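Local coordinates for envelopment polyprotein (Bovine Schmallenberg virus BH80/Germany/2011, PDB 7A56) that probably drives fusion of the viral envelope with a host-cell membrane as the class II fusion glycoprotein Gc, captured here in its postfusion trimer, at residues V109-S114 and S194-D199; M235-N240 and K328-V333; S114-Y119 and I189-S194. All blocks are in the same frame, centred on the assembly; numbering follows the deposited sequence.

Interaction 1 joins the long strand 98-134 to 197-206 and interaction 3 joins it to 187-192, the strand just before in the chain; they meet at Ser114 and Ser194. Both are backbone ladders reaching the second subunit, and aromatic rings and a bulge distinguish interaction 3. All three contacts are partly buried, interaction 3 having the most buried residues. Interaction 2 is a smaller contact of two loops, held by side-chain packing and a water and facing the third subunit. It joins the others through hydrogen bonds: Glu196 OE1 of interaction 1 accepts from the backbone N of Ser237, and Tyr115 OH of interaction 3 is bonded to Pro239 O of 235-240.

Interaction 1 of 3, residues V109-S114 and S194-D199; sequences VINKAS and SIEQKD. With PO4 (phosphate ion), chain J.
Ile110 and Asp199 form an antiparallel hydrogen-bonded pair, as do Lys112 and Gln197, so residues 109-114 and 197-199 run as neighbouring strands of a beta-sheet, their N-to-C directions 145° apart. Asp199 N donates to Ile110 O at 2.9 Å, and Gln197 N to Lys112 O at the same separation. At the far end Ser194 OG replaces a backbone acceptor: it accepts from Ser114 N at 3.0 Å and donates to Ile195 O, its oxygen turned between its own N and carbonyl carbon (chi1 71°), where both partners can be met. Ser114 OG is bonded to Asp394 of the second subunit.

The tighter packing is around buried Asn111, on the face it shares with Lys198. These side chains lie side by side, Asn111 OD1 against Lys198 CG at 3.3 Å. A water donates to Glu196 OE2 and weakly to Asn111 OD1, while Asn111 ND2 is bonded to Ser237 and Glu196 OE1 accepts from the backbone N of Ser237 and of Met238.

The other face, with Ile110, Lys112, Gln197 and Asp199, is looser at its polar ends. Lys112, extended beyond CG, passes its CE 3.6 Å from Gln197 NE2, and its NZ reaches Asp199 OD2 in a long salt bridge of 3.6 Å; Asp199 OD1 is paired with Arg108. Gln197 NE2 donates to O1 of a phosphate ion, probably from the crystallisation liquor, at 3.2 Å, and Gln197 OE1 is bonded to Lys398 of the second subunit.

Within the fold, strand 98-134 is flanked here by 197-206 and by 325-328.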
loop_
_atom_site.group_PDB
_atom_site.type_symbol
_atom_site.label_atom_id
_atom_site.label_comp_id
_atom_site.label_asym_id
_atom_site.label_seq_id
_atom_site.Cartn_x
_atom_site.Cartn_y
_atom_site.Cartn_z
ATOM N N VAL A 109 -17.557 10.253 2.849
ATOM C CA VAL A 109 -16.608 9.170 2.631
ATOM C C VAL A 109 -15.286 9.645 3.221
ATOM O O VAL A 109 -14.740 10.660 2.768
ATOM C CB VAL A 109 -16.377 8.828 1.156
ATOM C CG1 VAL A 109 -15.278 7.787 1.092
ATOM C CG2 VAL A 109 -17.686 8.281 0.445
ATOM N N ILE A 110 -14.770 8.919 4.201
ATOM C CA ILE A 110 -13.387 9.177 4.685
ATOM C C ILE A 110 -12.765 7.859 5.123
ATOM O O ILE A 110 -13.473 6.902 5.452
ATOM C CB ILE A 110 -13.317 10.135 5.872
ATOM C CG1 ILE A 110 -14.074 9.526 7.019
ATOM C CG2 ILE A 110 -13.853 11.510 5.531
ATOM C CD1 ILE A 110 -13.582 10.050 8.314
ATOM N N ASN A 111 -11.427 7.794 5.111
ATOM C CA ASN A 111 -10.780 6.659 5.750
ATOM C C ASN A 111 -10.213 7.159 7.090
ATOM O O ASN A 111 -9.962 8.353 7.273
ATOM C CB ASN A 111 -9.670 6.036 4.861
ATOM C CG ASN A 111 -10.215 5.070 3.781
ATOM O OD1 ASN A 111 -11.273 4.487 3.942
ATOM N ND2 ASN A 111 -9.450 4.871 2.720
ATOM N N LYS A 112 -10.091 6.267 8.057
ATOM C CA LYS A 112 -9.578 6.742 9.349
ATOM C C LYS A 112 -8.879 5.604 10.055
ATOM O O LYS A 112 -9.192 4.426 9.822
ATOM C CB LYS A 112 -10.693 7.290 10.258
ATOM C CG LYS A 112 -11.721 6.290 10.664
ATOM C CD LYS A 112 -12.877 6.973 11.457
ATOM C CE LYS A 112 -14.018 5.983 11.758
ATOM N NZ LYS A 112 -15.236 6.618 12.377
ATOM N N ALA A 113 -7.919 5.958 10.922
ATOM C CA ALA A 113 -7.340 4.970 11.830
ATOM C C ALA A 113 -6.859 5.691 13.103
ATOM O O ALA A 113 -6.704 6.927 13.138
ATOM C CB ALA A 113 -6.190 4.191 11.157
ATOM N N SER A 114 -6.722 4.906 14.172
ATOM C CA SER A 114 -6.169 5.393 15.417
ATOM C C SER A 114 -4.645 5.382 15.329
ATOM O O SER A 114 -4.040 4.572 14.616
ATOM C CB SER A 114 -6.608 4.523 16.610
ATOM O OG SER A 114 -8.033 4.303 16.543
ATOM N N SER A 194 -4.452 0.766 14.886
ATOM C CA SER A 194 -5.698 0.067 14.560
ATOM C C SER A 194 -5.622 -0.321 13.087
ATOM O O SER A 194 -4.743 0.139 12.344
ATOM C CB SER A 194 -6.938 0.933 14.809
ATOM O OG SER A 194 -7.012 1.962 13.836
ATOM N N ILE A 195 -6.533 -1.186 12.663
ATOM C CA ILE A 195 -6.762 -1.282 11.227
ATOM C C ILE A 195 -7.367 0.040 10.744
ATOM O O ILE A 195 -7.981 0.805 11.516
ATOM C CB ILE A 195 -7.680 -2.485 10.923
ATOM C CG1 ILE A 195 -7.723 -2.797 9.414
ATOM C CG2 ILE A 195 -9.049 -2.247 11.559
ATOM C CD1 ILE A 195 -8.327 -4.204 9.050
ATOM N N GLU A 196 -7.158 0.360 9.479
ATOM C CA GLU A 196 -7.900 1.514 9.015
ATOM C C GLU A 196 -9.293 1.047 8.620
ATOM O O GLU A 196 -9.514 -0.139 8.394
ATOM C CB GLU A 196 -7.208 2.196 7.827
ATOM C CG GLU A 196 -7.167 1.380 6.501
ATOM C CD GLU A 196 -6.581 2.219 5.347
ATOM O OE1 GLU A 196 -5.362 2.455 5.354
ATOM O OE2 GLU A 196 -7.316 2.669 4.438
ATOM N N GLN A 197 -10.240 1.971 8.616
ATOM C CA GLN A 197 -11.612 1.612 8.232
ATOM C C GLN A 197 -12.208 2.731 7.401
ATOM O O GLN A 197 -11.814 3.894 7.514
ATOM C CB GLN A 197 -12.470 1.310 9.481
ATOM C CG GLN A 197 -12.641 2.485 10.424
ATOM C CD GLN A 197 -13.303 2.033 11.695
ATOM O OE1 GLN A 197 -12.688 1.311 12.489
ATOM N NE2 GLN A 197 -14.577 2.400 11.885
ATOM N N LYS A 198 -13.154 2.361 6.530
ATOM C CA LYS A 198 -13.953 3.334 5.818
ATOM C C LYS A 198 -15.092 3.813 6.692
ATOM O O LYS A 198 -15.643 3.061 7.503
ATOM C CB LYS A 198 -14.560 2.701 4.552
ATOM C CG LYS A 198 -13.516 2.053 3.700
ATOM C CD LYS A 198 -14.158 1.456 2.496
ATOM C CE LYS A 198 -13.079 0.736 1.745
ATOM N NZ LYS A 198 -12.883 -0.724 2.258
ATOM N N ASP A 199 -15.443 5.086 6.530
ATOM C CA ASP A 199 -16.606 5.664 7.180
ATOM C C ASP A 199 -17.462 6.289 6.069
ATOM O O ASP A 199 -17.085 7.335 5.517
ATOM C CB ASP A 199 -16.132 6.688 8.221
ATOM C CG ASP A 199 -17.284 7.417 8.927
ATOM O OD1 ASP A 199 -18.469 7.097 8.702
ATOM O OD2 ASP A 199 -16.995 8.329 9.730
HETATM P P PO4 J . -17.093 1.107 14.637
HETATM O O1 PO4 J . -16.432 2.455 14.545
HETATM O O2 PO4 J . -16.779 0.491 15.994
HETATM O O3 PO4 J . -16.631 0.170 13.545
HETATM O O4 PO4 J . -18.584 1.275 14.467
HETATM O O HOH W 1 -10.032 1.862 4.673
#

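Interaction 2 of 3, residues M235-N240 and K328-V333; sequences MDSMPN and KKVSSV
The backbones of 235-240 and 328-333 stay well apart: the nearest CA atoms, of Met238 and Lys328, are 7.1 Å apart, and those of Met235 and Val333 are 8.1 Å apart. This is loop-to-loop packing in a class II fusion protein: the link from strand 226-231 to 241-245 meets the one from 325-328 to 335-343, without a direct hydrogen bond between them.

Side chains meet across this distance in two places. In one, Met235 crosses Val333 at about a right angle, setting SD 3.8 Å from CG1 of Val333. In the other, Lys328 and Met238 slide past each other in opposite directions, CB of Lys328 lying 4.0 Å from Met238 CG. CG of Lys328 is anti to the backbone N (chi1 -176°), and the extended chain beyond it brings CD 3.7 Å from Ser237 OG, whose hydroxyl is bonded to Asn111.

The third subunit packs against this site, Ile233 of that chain on Met235 and Gln234 of that chain on Val330, and Ser332 OG is bonded to its Thr232. Beyond CE, the Lys328 chain bends at its last torsion; its NZ, also bonded to Thr315, gives a hydrogen to a water 2.6 Å away, which donates in turn to Ser237 O.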
loop_
_atom_site.group_PDB
_atom_site.type_symbol
_atom_site.label_atom_id
_atom_site.label_comp_id
_atom_site.label_asym_id
_atom_site.label_seq_id
_atom_site.Cartn_x
_atom_site.Cartn_y
_atom_site.Cartn_z
ATOM N N MET A 235 -8.858 -1.448 1.941
ATOM C CA MET A 235 -7.855 -0.474 1.503
ATOM C C MET A 235 -6.720 -0.443 2.499
ATOM O O MET A 235 -6.872 -0.831 3.659
ATOM C CB MET A 235 -8.408 0.969 1.367
ATOM C CG MET A 235 -9.643 0.939 0.376
ATOM S SD MET A 235 -10.360 2.572 0.098
ATOM C CE MET A 235 -9.094 3.556 -0.683
ATOM N N ASP A 236 -5.594 0.026 2.019
ATOM C CA ASP A 236 -4.394 0.139 2.844
ATOM C C ASP A 236 -3.711 1.454 2.395
ATOM O O ASP A 236 -2.703 1.503 1.727
ATOM C CB ASP A 236 -3.532 -1.111 2.683
ATOM C CG ASP A 236 -2.282 -1.046 3.547
ATOM O OD1 ASP A 236 -2.354 -0.308 4.560
ATOM O OD2 ASP A 236 -1.253 -1.690 3.214
ATOM N N SER A 237 -4.320 2.568 2.763
ATOM C CA SER A 237 -4.048 3.903 2.240
ATOM C C SER A 237 -3.316 4.760 3.278
ATOM O O SER A 237 -2.598 5.688 2.901
ATOM C CB SER A 237 -5.371 4.612 1.812
ATOM O OG SER A 237 -6.355 4.882 2.921
ATOM N N MET A 238 -3.396 4.409 4.516
ATOM C CA MET A 238 -2.935 5.347 5.544
ATOM C C MET A 238 -1.541 4.966 6.061
ATOM O O MET A 238 -1.210 3.792 6.137
ATOM C CB MET A 238 -3.934 5.364 6.694
ATOM C CG MET A 238 -5.385 5.992 6.178
ATOM S SD MET A 238 -6.359 6.220 7.579
ATOM C CE MET A 238 -5.668 7.678 8.454
ATOM N N PRO A 239 -0.736 5.968 6.392
ATOM C CA PRO A 239 0.681 5.727 6.683
ATOM C C PRO A 239 0.888 5.016 8.014
ATOM O O PRO A 239 0.121 5.177 8.963
ATOM C CB PRO A 239 1.281 7.144 6.733
ATOM C CG PRO A 239 0.154 8.016 7.132
ATOM C CD PRO A 239 -1.050 7.408 6.331
ATOM N N ASN A 240 1.976 4.261 8.103
ATOM C CA ASN A 240 2.203 3.536 9.353
ATOM C C ASN A 240 2.769 4.448 10.435
ATOM O O ASN A 240 2.381 4.354 11.601
ATOM C CB ASN A 240 3.137 2.362 9.105
ATOM C CG ASN A 240 2.474 1.067 9.455
ATOM O OD1 ASN A 240 1.483 0.644 8.804
ATOM N ND2 ASN A 240 2.957 0.446 10.531
ATOM N N LYS A 328 -8.243 10.471 6.525
ATOM C CA LYS A 328 -7.656 10.642 5.203
ATOM C C LYS A 328 -8.783 10.920 4.200
ATOM O O LYS A 328 -9.752 10.155 4.117
ATOM C CB LYS A 328 -6.882 9.407 4.733
ATOM C CG LYS A 328 -6.183 9.657 3.386
ATOM C CD LYS A 328 -5.367 8.476 2.886
ATOM C CE LYS A 328 -4.842 8.760 1.475
ATOM N NZ LYS A 328 -3.664 9.730 1.471
ATOM N N LYS A 329 -8.609 12.006 3.436
ATOM C CA LYS A 329 -9.403 12.290 2.252
ATOM C C LYS A 329 -8.928 11.426 1.093
ATOM O O LYS A 329 -7.733 11.345 0.786
ATOM C CB LYS A 329 -9.282 13.764 1.883
ATOM C CG LYS A 329 -9.777 14.680 2.972
ATOM C CD LYS A 329 -9.891 16.123 2.505
ATOM C CE LYS A 329 -8.944 17.049 3.303
ATOM N NZ LYS A 329 -9.210 18.503 3.050
ATOM N N VAL A 330 -9.894 10.821 0.423
ATOM C CA VAL A 330 -9.693 9.785 -0.558
ATOM C C VAL A 330 -10.677 10.064 -1.694
ATOM O O VAL A 330 -11.642 10.821 -1.543
ATOM C CB VAL A 330 -9.923 8.371 0.028
ATOM C CG1 VAL A 330 -8.933 8.035 1.113
ATOM C CG2 VAL A 330 -11.376 8.228 0.611
ATOM N N SER A 331 -10.437 9.420 -2.832
ATOM C CA SER A 331 -11.372 9.567 -3.916
ATOM C C SER A 331 -12.448 8.463 -3.751
ATOM O O SER A 331 -13.119 8.418 -2.722
ATOM C CB SER A 331 -10.610 9.541 -5.234
ATOM O OG SER A 331 -9.676 8.462 -5.333
ATOM N N SER A 332 -12.592 7.526 -4.680
ATOM C CA SER A 332 -13.616 6.474 -4.533
ATOM C C SER A 332 -13.201 5.403 -3.531
ATOM O O SER A 332 -12.076 4.932 -3.573
ATOM C CB SER A 332 -13.871 5.762 -5.858
ATOM O OG SER A 332 -14.958 4.851 -5.695
ATOM N N VAL A 333 -14.127 4.956 -2.673
ATOM C CA VAL A 333 -13.872 3.741 -1.865
ATOM C C VAL A 333 -14.733 2.563 -2.309
ATOM O O VAL A 333 -14.776 1.530 -1.617
ATOM C CB VAL A 333 -14.066 4.004 -0.352
ATOM C CG1 VAL A 333 -13.118 5.141 0.134
ATOM C CG2 VAL A 333 -15.506 4.423 -0.091
HETATM O O HOH W 2 -1.880 8.587 3.047
#

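Interaction 3 of 3, residues S114-Y119 and I189-S194; sequences SYRFLY and IYKKSS
Opposite Ile189, the strand 114-119 inserts an extra residue: Leu118 and Tyr119 share this one partner in a classic beta bulge of the antiparallel pairing with 189-192. Ile189 O accepts two hydrogens, from Leu118 N at 2.7 Å and from Tyr119 N at 3.3 Å. Before the bulge, Arg116 and Lys191 form a hydrogen-bonded pair.

Aromatic rings lie on both faces of the ladder. On one, Tyr119 is turned by its first torsion (chi1 58°), which sets CG between the backbone N and the carbonyl carbon; the ring lies over Ile189, with CB of Ile189 3.8 Å from the ring centroid in a CH-pi contact. On the other, the edge of Phe117 points at the face of Tyr190 in a T-shaped pair, planes at 77°, and Lys192 CA sits over one face of the Tyr115 ring.

Outer partners fix these groups. Tyr119 OH is bonded to Asn255 O and Tyr115 OH to Pro239 O, while strand 241-245 packs on Ile189 and Tyr190. The like charges of Arg116 and Lys191 stand side by side and are probably eased by salt bridges, Lys191 to Asp256 and Arg116 to Glu311 of the second subunit; NH1 of Arg116 lies 4.5 Å from NZ of Lys191.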
loop_
_atom_site.group_PDB
_atom_site.type_symbol
_atom_site.label_atom_id
_atom_site.label_comp_id
_atom_site.label_asym_id
_atom_site.label_seq_id
_atom_site.Cartn_x
_atom_site.Cartn_y
_atom_site.Cartn_z
ATOM N N SER A 114 -6.722 4.906 14.172
ATOM C CA SER A 114 -6.169 5.393 15.417
ATOM C C SER A 114 -4.645 5.382 15.329
ATOM O O SER A 114 -4.040 4.572 14.616
ATOM C CB SER A 114 -6.608 4.523 16.610
ATOM O OG SER A 114 -8.033 4.303 16.543
ATOM N N TYR A 115 -4.026 6.292 16.073
ATOM C CA TYR A 115 -2.569 6.368 16.181
ATOM C C TYR A 115 -2.191 6.536 17.639
ATOM O O TYR A 115 -2.967 7.072 18.448
ATOM C CB TYR A 115 -1.996 7.543 15.350
ATOM C CG TYR A 115 -2.039 7.295 13.844
ATOM C CD1 TYR A 115 -3.281 7.229 13.140
ATOM C CD2 TYR A 115 -0.862 7.117 13.116
ATOM C CE1 TYR A 115 -3.290 6.977 11.769
ATOM C CE2 TYR A 115 -0.852 6.892 11.770
ATOM C CZ TYR A 115 -2.106 6.819 11.082
ATOM O OH TYR A 115 -2.128 6.550 9.731
ATOM N N ARG A 116 -0.953 6.120 17.954
ATOM C CA ARG A 116 -0.451 6.258 19.314
ATOM C C ARG A 116 0.915 6.940 19.349
ATOM O O ARG A 116 1.778 6.781 18.470
ATOM C CB ARG A 116 -0.355 4.925 20.065
ATOM C CG ARG A 116 0.547 3.941 19.453
ATOM C CD ARG A 116 0.731 2.741 20.389
ATOM N NE ARG A 116 1.498 1.692 19.718
ATOM C CZ ARG A 116 2.794 1.470 19.908
ATOM N NH1 ARG A 116 3.412 0.494 19.244
ATOM N NH2 ARG A 116 3.473 2.204 20.785
ATOM N N PHE A 117 1.088 7.706 20.412
ATOM C CA PHE A 117 2.248 8.563 20.503
ATOM C C PHE A 117 3.492 7.714 20.732
ATOM O O PHE A 117 3.498 6.832 21.609
ATOM C CB PHE A 117 2.067 9.571 21.624
ATOM C CG PHE A 117 3.339 10.312 21.941
ATOM C CD1 PHE A 117 3.731 11.406 21.185
ATOM C CD2 PHE A 117 4.143 9.900 22.997
ATOM C CE1 PHE A 117 4.928 12.080 21.510
ATOM C CE2 PHE A 117 5.298 10.560 23.281
ATOM C CZ PHE A 117 5.662 11.658 22.549
ATOM N N LEU A 118 4.542 7.979 19.937
ATOM C CA LEU A 118 5.846 7.329 20.112
ATOM C C LEU A 118 6.889 8.211 20.802
ATOM O O LEU A 118 7.445 7.786 21.812
ATOM C CB LEU A 118 6.420 6.866 18.764
ATOM C CG LEU A 118 5.572 5.860 17.990
ATOM C CD1 LEU A 118 6.404 5.484 16.752
ATOM C CD2 LEU A 118 5.200 4.663 18.840
ATOM N N TYR A 119 7.163 9.415 20.284
ATOM C CA TYR A 119 8.242 10.203 20.884
ATOM C C TYR A 119 8.217 11.599 20.271
ATOM O O TYR A 119 7.595 11.827 19.233
ATOM C CB TYR A 119 9.611 9.533 20.649
ATOM C CG TYR A 119 9.931 9.336 19.161
ATOM C CD1 TYR A 119 10.383 10.419 18.388
ATOM C CD2 TYR A 119 9.836 8.062 18.561
ATOM C CE1 TYR A 119 10.723 10.265 17.086
ATOM C CE2 TYR A 119 10.135 7.887 17.227
ATOM C CZ TYR A 119 10.572 8.992 16.494
ATOM O OH TYR A 119 10.857 8.865 15.154
ATOM N N ILE A 189 5.920 12.135 17.003
ATOM C CA ILE A 189 5.863 10.997 16.108
ATOM C C ILE A 189 4.891 9.993 16.711
ATOM O O ILE A 189 4.927 9.726 17.941
ATOM C CB ILE A 189 7.259 10.387 15.845
ATOM C CG1 ILE A 189 8.072 11.227 14.826
ATOM C CG2 ILE A 189 7.097 8.962 15.262
ATOM C CD1 ILE A 189 8.377 12.688 15.158
ATOM N N TYR A 190 3.962 9.499 15.827
ATOM C CA TYR A 190 2.903 8.540 16.129
ATOM C C TYR A 190 2.953 7.338 15.192
ATOM O O TYR A 190 3.385 7.434 14.044
ATOM C CB TYR A 190 1.526 9.159 15.957
ATOM C CG TYR A 190 1.299 10.354 16.859
ATOM C CD1 TYR A 190 1.727 11.615 16.484
ATOM C CD2 TYR A 190 0.581 10.219 18.035
ATOM C CE1 TYR A 190 1.507 12.725 17.310
ATOM C CE2 TYR A 190 0.329 11.305 18.849
ATOM C CZ TYR A 190 0.789 12.554 18.468
ATOM O OH TYR A 190 0.506 13.647 19.256
ATOM N N LYS A 191 2.490 6.202 15.702
ATOM C CA LYS A 191 2.380 4.972 14.931
ATOM C C LYS A 191 0.900 4.568 14.814
ATOM O O LYS A 191 0.150 4.659 15.798
ATOM C CB LYS A 191 3.156 3.858 15.611
ATOM C CG LYS A 191 3.325 2.623 14.747
ATOM C CD LYS A 191 4.107 1.576 15.549
ATOM C CE LYS A 191 4.514 0.418 14.663
ATOM N NZ LYS A 191 5.447 -0.564 15.350
ATOM N N LYS A 192 0.532 4.012 13.661
ATOM C CA LYS A 192 -0.857 3.497 13.465
ATOM C C LYS A 192 -1.122 2.358 14.453
ATOM O O LYS A 192 -0.277 1.466 14.623
ATOM C CB LYS A 192 -0.999 3.022 12.020
ATOM C CG LYS A 192 -2.441 2.523 11.623
ATOM C CD LYS A 192 -2.629 2.563 10.091
ATOM C CE LYS A 192 -1.732 1.569 9.420
ATOM N NZ LYS A 192 -1.576 1.852 7.952
ATOM N N SER A 193 -2.264 2.429 15.173
ATOM C CA SER A 193 -2.570 1.514 16.271
ATOM C C SER A 193 -3.960 0.889 16.125
ATOM O O SER A 193 -4.584 0.525 17.132
ATOM C CB SER A 193 -2.433 2.230 17.625
ATOM O OG SER A 193 -3.330 3.348 17.733
ATOM N N SER A 194 -4.452 0.766 14.886
ATOM C CA SER A 194 -5.698 0.067 14.560
ATOM C C SER A 194 -5.622 -0.321 13.087
ATOM O O SER A 194 -4.743 0.139 12.344
ATOM C CB SER A 194 -6.938 0.933 14.809
ATOM O OG SER A 194 -7.012 1.962 13.836
HETATM O O HOH W 3 -4.247 4.888 20.331
#